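Local coordinates for protein acid phosphatase (Mycobacterium tuberculosis, PDB 2A6P) that hydrolyses a broad range of phosphate monoesters and can serve in vivo as a fructose-1,6-bisphosphatase in gluconeogenesis, with negligible phosphoglycerate mutase activity, at residues A[70-73]-A[74-78]; A[94-97]-A[98-101]; A[120-124]-A[125-129]; A[149-152]-A[153-157]. All blocks are in the same frame, centred on the assembly; numbering follows the deposited sequence.

Interaction 1 (A[70-73]-A[74-78])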
loop_
_atom_site.group_PDB
_atom_site.type_symbol
_atom_site.label_atom_id
_atom_site.label_comp_id
_atom_site.label_asym_id
_atom_site.label_seq_id
_atom_site.Cartn_x
_atom_site.Cartn_y
_atom_site.Cartn_z
ATOM N N THR A 70 12.228 18.100 -6.237
ATOM C CA THR A 70 12.564 17.023 -5.307
ATOM C C THR A 70 13.677 17.476 -4.359
ATOM O O THR A 70 13.655 17.152 -3.168
ATOM C CB THR A 70 13.008 15.713 -6.040
ATOM O OG1 THR A 70 13.848 16.033 -7.154
ATOM C CG2 THR A 70 11.783 14.917 -6.518
ATOM N N LEU A 71 14.643 18.233 -4.874
ATOM C CA LEU A 71 15.718 18.725 -4.017
ATOM C C LEU A 71 15.093 19.650 -2.978
ATOM O O LEU A 71 15.416 19.593 -1.789
ATOM C CB LEU A 71 16.757 19.494 -4.844
ATOM C CG LEU A 71 17.673 18.634 -5.726
ATOM C CD1 LEU A 71 18.488 19.527 -6.643
ATOM C CD2 LEU A 71 18.595 17.786 -4.837
ATOM N N ASP A 72 14.184 20.496 -3.447
ATOM C CA ASP A 72 13.483 21.445 -2.590
ATOM C C ASP A 72 12.734 20.711 -1.489
ATOM O O ASP A 72 12.797 21.096 -0.315
ATOM C CB ASP A 72 12.481 22.257 -3.409
ATOM C CG ASP A 72 12.681 23.745 -3.258
ATOM O OD1 ASP A 72 12.815 24.212 -2.104
ATOM O OD2 ASP A 72 12.694 24.445 -4.293
ATOM N N THR A 73 12.013 19.660 -1.873
ATOM C CA THR A 73 11.248 18.876 -0.908
ATOM C C THR A 73 12.153 18.319 0.199
ATOM O O THR A 73 11.830 18.423 1.388
ATOM C CB THR A 73 10.515 17.712 -1.602
ATOM O OG1 THR A 73 9.598 18.233 -2.571
ATOM C CG2 THR A 73 9.745 16.880 -0.583
ATOM N N ALA A 74 13.285 17.737 -0.192
ATOM C CA ALA A 74 14.224 17.168 0.778
ATOM C C ALA A 74 14.677 18.214 1.791
ATOM O O ALA A 74 14.696 17.961 2.992
ATOM C CB ALA A 74 15.437 16.579 0.060
ATOM N N LYS A 75 15.048 19.388 1.297
ATOM C CA LYS A 75 15.496 20.486 2.156
ATOM C C LYS A 75 14.374 20.908 3.110
ATOM O O LYS A 75 14.586 21.033 4.323
ATOM C CB LYS A 75 15.917 21.684 1.298
ATOM C CG LYS A 75 16.466 22.859 2.089
ATOM C CD LYS A 75 16.878 23.974 1.149
ATOM C CE LYS A 75 17.495 25.139 1.902
ATOM N NZ LYS A 75 17.963 26.210 0.969
ATOM N N LEU A 76 13.183 21.130 2.555
ATOM C CA LEU A 76 12.027 21.535 3.343
ATOM C C LEU A 76 11.625 20.459 4.339
ATOM O O LEU A 76 11.102 20.761 5.402
ATOM C CB LEU A 76 10.853 21.856 2.423
ATOM C CG LEU A 76 11.108 23.077 1.541
ATOM C CD1 LEU A 76 10.009 23.238 0.509
ATOM C CD2 LEU A 76 11.200 24.295 2.422
ATOM N N ALA A 77 11.866 19.201 3.991
ATOM C CA ALA A 77 11.527 18.095 4.873
ATOM C C ALA A 77 12.567 17.995 5.981
ATOM O O ALA A 77 12.451 17.162 6.878
ATOM C CB ALA A 77 11.485 16.809 4.083
ATOM N N GLY A 78 13.591 18.839 5.902
ATOM C CA GLY A 78 14.644 18.838 6.905
ATOM C C GLY A 78 15.612 17.678 6.765
ATOM O O GLY A 78 16.224 17.242 7.740
#
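The contact between 70-73 and 74-78 is the last two turns of helix 68-76, the helical link of the beta-alpha-beta unit formed with strands 61-64 and 83-84. Four backbone i to i+4 bonds run through it; the short one between T73 O and A77 N, 2.7 Å, has an N-H...O angle of only 140°. G78 then leaves the helix with positive phi, and its N returns to K75 O at 2.9 Å, one of the two bonds of a Schellman motif. On the side facing helix 39-53, D72 and L76 run alongside each other. L76 CG, anti to its own carbonyl carbon (chi1 -66°), leans over D72 O at 3.2 Å, and CD1 continues to D72 OD1 at 4.0 Å. That carboxylate is held by a salt bridge to R42, on which L76 also packs. T73 OG1 turns back to R69 O, and the T73 side chain touches H18, the inferred phosphohistidine. The T70 side chain touches H18 and H152, and its hydroxyl is bonded to R67 O and S65 O. The helix therefore joins an apolar and ionic seam against helix 39-53 to a threonine-lined edge of the active site, with both hydroxyls engaged by backbone carbonyls.

Interaction 2 (A[94-97]-A[98-101])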
loop_
_atom_site.group_PDB
_atom_site.type_symbol
_atom_site.label_atom_id
_atom_site.label_comp_id
_atom_site.label_asym_id
_atom_site.label_seq_id
_atom_site.Cartn_x
_atom_site.Cartn_y
_atom_site.Cartn_z
ATOM N N GLY A 94 9.075 12.115 -22.941
ATOM C CA GLY A 94 9.264 12.459 -24.340
ATOM C C GLY A 94 8.179 13.347 -24.934
ATOM O O GLY A 94 7.904 14.431 -24.427
ATOM N N SER A 95 7.540 12.874 -25.996
ATOM C CA SER A 95 6.504 13.639 -26.687
ATOM C C SER A 95 5.308 14.021 -25.815
ATOM O O SER A 95 4.649 15.032 -26.062
ATOM C CB SER A 95 5.987 12.842 -27.894
ATOM O OG SER A 95 7.045 12.338 -28.696
ATOM N N TYR A 96 5.022 13.207 -24.803
ATOM C CA TYR A 96 3.880 13.446 -23.928
ATOM C C TYR A 96 4.114 14.447 -22.793
ATOM O O TYR A 96 3.191 14.800 -22.055
ATOM C CB TYR A 96 3.400 12.107 -23.366
ATOM C CG TYR A 96 2.804 11.172 -24.402
ATOM C CD1 TYR A 96 2.481 9.856 -24.071
ATOM C CD2 TYR A 96 2.538 11.603 -25.703
ATOM C CE1 TYR A 96 1.913 8.993 -24.996
ATOM C CE2 TYR A 96 1.964 10.738 -26.648
ATOM C CZ TYR A 96 1.655 9.434 -26.284
ATOM O OH TYR A 96 1.087 8.569 -27.199
ATOM N N GLU A 97 5.344 14.908 -22.650
ATOM C CA GLU A 97 5.659 15.885 -21.617
ATOM C C GLU A 97 4.601 16.998 -21.630
ATOM O O GLU A 97 4.289 17.562 -22.674
ATOM C CB GLU A 97 7.040 16.487 -21.894
ATOM C CG GLU A 97 7.527 17.511 -20.879
ATOM C CD GLU A 97 7.999 16.868 -19.595
ATOM O OE1 GLU A 97 8.322 15.662 -19.638
ATOM O OE2 GLU A 97 8.062 17.565 -18.555
ATOM N N GLY A 98 4.032 17.294 -20.472
ATOM C CA GLY A 98 3.044 18.352 -20.401
ATOM C C GLY A 98 1.605 17.932 -20.638
ATOM O O GLY A 98 0.697 18.668 -20.274
ATOM N N LEU A 99 1.385 16.761 -21.236
ATOM C CA LEU A 99 0.022 16.291 -21.519
ATOM C C LEU A 99 -0.631 15.568 -20.348
ATOM O O LEU A 99 0.044 14.937 -19.536
ATOM C CB LEU A 99 0.014 15.343 -22.732
ATOM C CG LEU A 99 0.419 15.878 -24.108
ATOM C CD1 LEU A 99 0.330 14.751 -25.122
ATOM C CD2 LEU A 99 -0.503 17.022 -24.524
ATOM N N THR A 100 -1.953 15.664 -20.265
ATOM C CA THR A 100 -2.693 14.976 -19.222
ATOM C C THR A 100 -3.080 13.631 -19.830
ATOM O O THR A 100 -2.951 13.434 -21.043
ATOM C CB THR A 100 -3.979 15.725 -18.846
ATOM O OG1 THR A 100 -4.850 15.779 -19.986
ATOM C CG2 THR A 100 -3.650 17.133 -18.366
ATOM N N THR A 101 -3.561 12.714 -18.996
ATOM C CA THR A 101 -3.947 11.388 -19.465
ATOM C C THR A 101 -5.096 11.449 -20.486
ATOM O O THR A 101 -5.086 10.730 -21.484
ATOM C CB THR A 101 -4.322 10.481 -18.264
ATOM O OG1 THR A 101 -3.219 10.419 -17.341
ATOM C CG2 THR A 101 -4.639 9.082 -18.739
#
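Y96 and L99 meet at the two ends of a type II beta turn, in the loop between strand 83-84 and helix 101-105. L99 N donates to Y96 O at 2.8 Å, a fairly straight bond whose donor stands tilted from the carbonyl plane. Both side chains have CG opposite their own carbonyl carbon, chi1 -67° in Y96 and -64° in L99, and this brings them together on one side of the turn. There L99 CD1 approaches the tyrosine ring obliquely, 3.9 Å from Y96 CD2, while L99 CB lies 3.3 Å from Y96 O. The ring's OH is hydrogen-bonded to E108 OE2, and the ring meets W111 edge-to-face; I104 of helix 101-105 touches both Y96 and L99. E97 takes another course. With E97 CG opposite the backbone N, that atom sits 3.5 Å from G98 N; the bend at chi2 (76°) then turns the carboxylate, whose OE2 is bonded to T33 OG1 and G31 N. G98 supplies the positive phi of the third position of the type II turn, which ends just before T100, the N-cap of the next helix. The turn thus separates two chemistries: an apolar patch facing helix 101-105, and a carboxylate whose OE2 is held by two hydrogen bonds, which would probably favour its ionised form.

Interaction 3 (A[120-124]-A[125-129]); sequences AGESV and AQVND
The carboxamide of Q126 and the carboxylate of E122 are the flat groups that meet the opposite segment. Q126 turns its oxygen to the backbone: OE1 accepts from S123 N at 3.2 Å, with the donor 16° out of the amide plane and the N-H nearly straight at 161°. The E122 and V127 side chains cross at about a right angle, and V127 CG2 lies 3.7 Å from E122 OE1 and 3.8 Å from E122 CD. The carboxylate oxygens have polar partners as well, OE1 in a salt bridge with R130 and OE2 in a hydrogen bond with D92 N, so the methyl packs against a group already held by a salt bridge and a hydrogen bond. S123 is the N-cap of helix 124-141, and with Q126 it forms a capping box. The serine hydroxyl lies between its own N and carbonyl carbon (chi1 66°), from where OG accepts from Q126 N at 3.3 Å. In return the extended glutamine chain, with CG opposite its carbonyl carbon, reaches back past OG to the serine N. Main-chain bonding starts behind the box, with V127 N on S123 O at 3.2 Å and N128 N on V124 O at 2.7 Å. V127 is the buried member of the first turn: beyond E122 it rests on W91 and L168 of loops and on A158 of helix 153-163. V124, on the same turn, also touches L168. E122 O accepts from W91 NE1, and this, together with the bonds to D92, ties the residue just before the cap to the loop that follows E90, the proton donor/acceptor assigned by similarity.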
loop_
_atom_site.group_PDB
_atom_site.type_symbol
_atom_site.label_atom_id
_atom_site.label_comp_id
_atom_site.label_asym_id
_atom_site.label_seq_id
_atom_site.Cartn_x
_atom_site.Cartn_y
_atom_site.Cartn_z
ATOM N N ALA A 120 9.401 8.940 -27.892
ATOM C CA ALA A 120 10.549 9.846 -27.842
ATOM C C ALA A 120 11.055 10.002 -26.411
ATOM O O ALA A 120 11.797 10.942 -26.111
ATOM C CB ALA A 120 10.179 11.224 -28.420
ATOM N N GLY A 121 10.637 9.086 -25.537
ATOM C CA GLY A 121 11.048 9.106 -24.142
ATOM C C GLY A 121 11.440 7.709 -23.685
ATOM O O GLY A 121 11.955 6.925 -24.481
ATOM N N GLU A 122 11.199 7.386 -22.413
ATOM C CA GLU A 122 11.549 6.064 -21.896
ATOM C C GLU A 122 10.487 5.015 -22.162
ATOM O O GLU A 122 9.288 5.282 -22.065
ATOM C CB GLU A 122 11.814 6.104 -20.385
ATOM C CG GLU A 122 13.106 6.779 -19.988
ATOM C CD GLU A 122 13.372 6.694 -18.501
ATOM O OE1 GLU A 122 14.065 5.748 -18.073
ATOM O OE2 GLU A 122 12.881 7.566 -17.759
ATOM N N SER A 123 10.943 3.819 -22.510
ATOM C CA SER A 123 10.046 2.704 -22.764
ATOM C C SER A 123 9.903 1.969 -21.433
ATOM O O SER A 123 10.676 2.212 -20.502
ATOM C CB SER A 123 10.654 1.751 -23.778
ATOM O OG SER A 123 11.796 1.139 -23.216
ATOM N N VAL A 124 8.927 1.068 -21.357
ATOM C CA VAL A 124 8.703 0.295 -20.138
ATOM C C VAL A 124 9.990 -0.452 -19.757
ATOM O O VAL A 124 10.431 -0.420 -18.600
ATOM C CB VAL A 124 7.528 -0.712 -20.338
ATOM C CG1 VAL A 124 7.365 -1.589 -19.098
ATOM C CG2 VAL A 124 6.236 0.051 -20.634
ATOM N N ALA A 125 10.596 -1.100 -20.748
ATOM C CA ALA A 125 11.825 -1.861 -20.551
ATOM C C ALA A 125 12.901 -1.018 -19.868
ATOM O O ALA A 125 13.562 -1.464 -18.922
ATOM C CB ALA A 125 12.335 -2.370 -21.898
ATOM N N GLN A 126 13.072 0.208 -20.343
ATOM C CA GLN A 126 14.081 1.091 -19.776
ATOM C C GLN A 126 13.797 1.469 -18.328
ATOM O O GLN A 126 14.710 1.521 -17.504
ATOM C CB GLN A 126 14.217 2.351 -20.641
ATOM C CG GLN A 126 14.916 2.096 -21.980
ATOM C CD GLN A 126 15.051 3.348 -22.820
ATOM O OE1 GLN A 126 14.065 3.895 -23.302
ATOM N NE2 GLN A 126 16.281 3.811 -22.992
ATOM N N VAL A 127 12.535 1.720 -18.004
ATOM C CA VAL A 127 12.222 2.090 -16.635
ATOM C C VAL A 127 12.273 0.857 -15.752
ATOM O O VAL A 127 12.631 0.949 -14.578
ATOM C CB VAL A 127 10.855 2.775 -16.532
ATOM C CG1 VAL A 127 10.570 3.146 -15.075
ATOM C CG2 VAL A 127 10.849 4.035 -17.394
ATOM N N ASN A 128 11.937 -0.297 -16.320
ATOM C CA ASN A 128 11.985 -1.565 -15.588
ATOM C C ASN A 128 13.407 -1.791 -15.079
ATOM O O ASN A 128 13.615 -2.157 -13.923
ATOM C CB ASN A 128 11.593 -2.719 -16.516
ATOM C CG ASN A 128 11.701 -4.077 -15.846
ATOM O OD1 ASN A 128 12.793 -4.548 -15.534
ATOM N ND2 ASN A 128 10.561 -4.710 -15.619
ATOM N N ASP A 129 14.380 -1.561 -15.961
ATOM C CA ASP A 129 15.794 -1.727 -15.628
ATOM C C ASP A 129 16.282 -0.653 -14.674
ATOM O O ASP A 129 17.073 -0.932 -13.778
ATOM C CB ASP A 129 16.658 -1.684 -16.884
ATOM C CG ASP A 129 16.177 -2.629 -17.940
ATOM O OD1 ASP A 129 15.812 -3.772 -17.592
ATOM O OD2 ASP A 129 16.168 -2.230 -19.124
#

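Interaction 4 (A[149-152]-A[153-157]); sequences FVSH and GHFSR
Hydrogen bonding across this junction converges on H152 O, which takes two bonds from S156. The amide S156 N donates at 2.8 Å with an angle of 153°, and the hydroxyl OG donates at 2.6 Å from the opposite face of the carbonyl plane. The second bond is possible because OG stands opposite the serine's own carbonyl carbon, beside its N (chi1 -68°), and so folds back along the helix. H152 is the N-cap residue, and the paired grip fixes the peptide that leads from strand to helix. Van der Waals contact is made mainly by S151 and F155. S151 OG, opposite its backbone N, sits at the edge of the F155 ring, near its plane and 3.4 Å from CD2; the same hydroxyl is hydrogen-bonded to L88 O. Polar contacts of the catalytic pocket gather at the start of the helix, where H154 N and F155 N are hydrogen-bonded to the carboxylate of E90, and G153 N and H154 N to a bound glycerol. The H152 ring, assigned by similarity as transition-state stabiliser, meets that of H18, the inferred phosphohistidine, with planes at about 75°. Among the flat groups, H154 CD2 lies over the centre of the R157 guanidinium, 4.0 Å above its plane, and R157 also forms a salt bridge with E187 of the second subunit. Strand 147-151, which carries the first segment, runs between strands 13-17 and 61-64 in the sheet; helix 153-163 leaves its end, with F155 packed against R130 and A134 of helix 124-141.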
loop_
_atom_site.group_PDB
_atom_site.type_symbol
_atom_site.label_atom_id
_atom_site.label_comp_id
_atom_site.label_asym_id
_atom_site.label_seq_id
_atom_site.Cartn_x
_atom_site.Cartn_y
_atom_site.Cartn_z
ATOM N N PHE A 149 14.367 7.229 -0.573
ATOM C CA PHE A 149 14.403 7.776 -1.921
ATOM C C PHE A 149 13.447 8.949 -1.980
ATOM O O PHE A 149 12.274 8.805 -1.613
ATOM C CB PHE A 149 13.910 6.760 -2.969
ATOM C CG PHE A 149 14.864 5.626 -3.268
ATOM C CD1 PHE A 149 16.183 5.639 -2.821
ATOM C CD2 PHE A 149 14.438 4.557 -4.060
ATOM C CE1 PHE A 149 17.072 4.598 -3.163
ATOM C CE2 PHE A 149 15.310 3.519 -4.407
ATOM C CZ PHE A 149 16.633 3.538 -3.957
ATOM N N VAL A 150 13.926 10.107 -2.430
ATOM C CA VAL A 150 13.043 11.265 -2.605
ATOM C C VAL A 150 12.945 11.305 -4.130
ATOM O O VAL A 150 13.913 11.653 -4.810
ATOM C CB VAL A 150 13.674 12.542 -2.071
ATOM C CG1 VAL A 150 12.728 13.741 -2.312
ATOM C CG2 VAL A 150 13.990 12.360 -0.588
ATOM N N SER A 151 11.781 10.934 -4.661
ATOM C CA SER A 151 11.612 10.822 -6.105
ATOM C C SER A 151 10.255 11.297 -6.652
ATOM O O SER A 151 9.667 12.243 -6.123
ATOM C CB SER A 151 11.896 9.350 -6.482
ATOM O OG SER A 151 11.770 9.074 -7.866
ATOM N N HIS A 152 9.772 10.642 -7.712
ATOM C CA HIS A 152 8.505 11.012 -8.342
ATOM C C HIS A 152 7.407 9.939 -8.323
ATOM O O HIS A 152 7.649 8.789 -7.957
ATOM C CB HIS A 152 8.764 11.462 -9.784
ATOM C CG HIS A 152 9.768 12.566 -9.893
ATOM N ND1 HIS A 152 11.126 12.348 -9.783
ATOM C CD2 HIS A 152 9.616 13.900 -10.072
ATOM C CE1 HIS A 152 11.766 13.499 -9.893
ATOM N NE2 HIS A 152 10.873 14.456 -10.067
ATOM N N GLY A 153 6.203 10.337 -8.738
ATOM C CA GLY A 153 5.053 9.448 -8.729
ATOM C C GLY A 153 5.215 8.117 -9.422
ATOM O O GLY A 153 5.176 7.054 -8.776
ATOM N N HIS A 154 5.399 8.162 -10.739
ATOM C CA HIS A 154 5.544 6.934 -11.502
ATOM C C HIS A 154 6.805 6.155 -11.165
ATOM O O HIS A 154 6.729 4.943 -10.951
ATOM C CB HIS A 154 5.445 7.232 -13.003
ATOM C CG HIS A 154 4.068 7.642 -13.439
ATOM N ND1 HIS A 154 3.827 8.361 -14.592
ATOM C CD2 HIS A 154 2.857 7.431 -12.872
ATOM C CE1 HIS A 154 2.530 8.576 -14.712
ATOM N NE2 HIS A 154 1.919 8.022 -13.682
ATOM N N PHE A 155 7.953 6.822 -11.076
ATOM C CA PHE A 155 9.167 6.080 -10.753
ATOM C C PHE A 155 9.111 5.425 -9.370
ATOM O O PHE A 155 9.528 4.287 -9.212
ATOM C CB PHE A 155 10.426 6.945 -10.853
ATOM C CG PHE A 155 11.702 6.138 -10.745
ATOM C CD1 PHE A 155 12.041 5.219 -11.736
ATOM C CD2 PHE A 155 12.513 6.220 -9.606
ATOM C CE1 PHE A 155 13.170 4.386 -11.591
ATOM C CE2 PHE A 155 13.643 5.388 -9.457
ATOM C CZ PHE A 155 13.968 4.475 -10.446
ATOM N N SER A 156 8.604 6.142 -8.368
ATOM C CA SER A 156 8.489 5.564 -7.026
ATOM C C SER A 156 7.639 4.292 -7.106
ATOM O O SER A 156 7.954 3.279 -6.490
ATOM C CB SER A 156 7.844 6.560 -6.058
ATOM O OG SER A 156 8.697 7.667 -5.801
ATOM N N ARG A 157 6.547 4.355 -7.858
ATOM C CA ARG A 157 5.676 3.202 -8.028
ATOM C C ARG A 157 6.423 2.089 -8.738
ATOM O O ARG A 157 6.171 0.908 -8.492
ATOM C CB ARG A 157 4.478 3.541 -8.895
ATOM C CG ARG A 157 3.477 4.512 -8.346
ATOM C CD ARG A 157 2.294 4.391 -9.283
ATOM N NE ARG A 157 1.498 5.590 -9.369
ATOM C CZ ARG A 157 0.387 5.673 -10.085
ATOM N NH1 ARG A 157 -0.041 4.612 -10.762
ATOM N NH2 ARG A 157 -0.274 6.818 -10.134
#

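From the N terminus the four contacts follow in series, each within a continuous stretch, so none nests in or crosses another. Interaction 1 ends the helix between strands 61-64 and 83-84; interaction 2 closes a tight turn in the loop before helix 101-105; interaction 3 starts helix 124-141; interaction 4 passes from strand 147-151 into helix 153-163, near the centre of the chain. Interaction 4 touches both 1 and 3, though not 2: T70 CG2 of interaction 1 packs on S151 and H152, and V127 of interaction 3 touches F155. Interactions 2 and 3 meet through S95 and A120, whereas interactions 1 and 3 stand on opposite sides of the chain's centre, about 27 Å apart between centres.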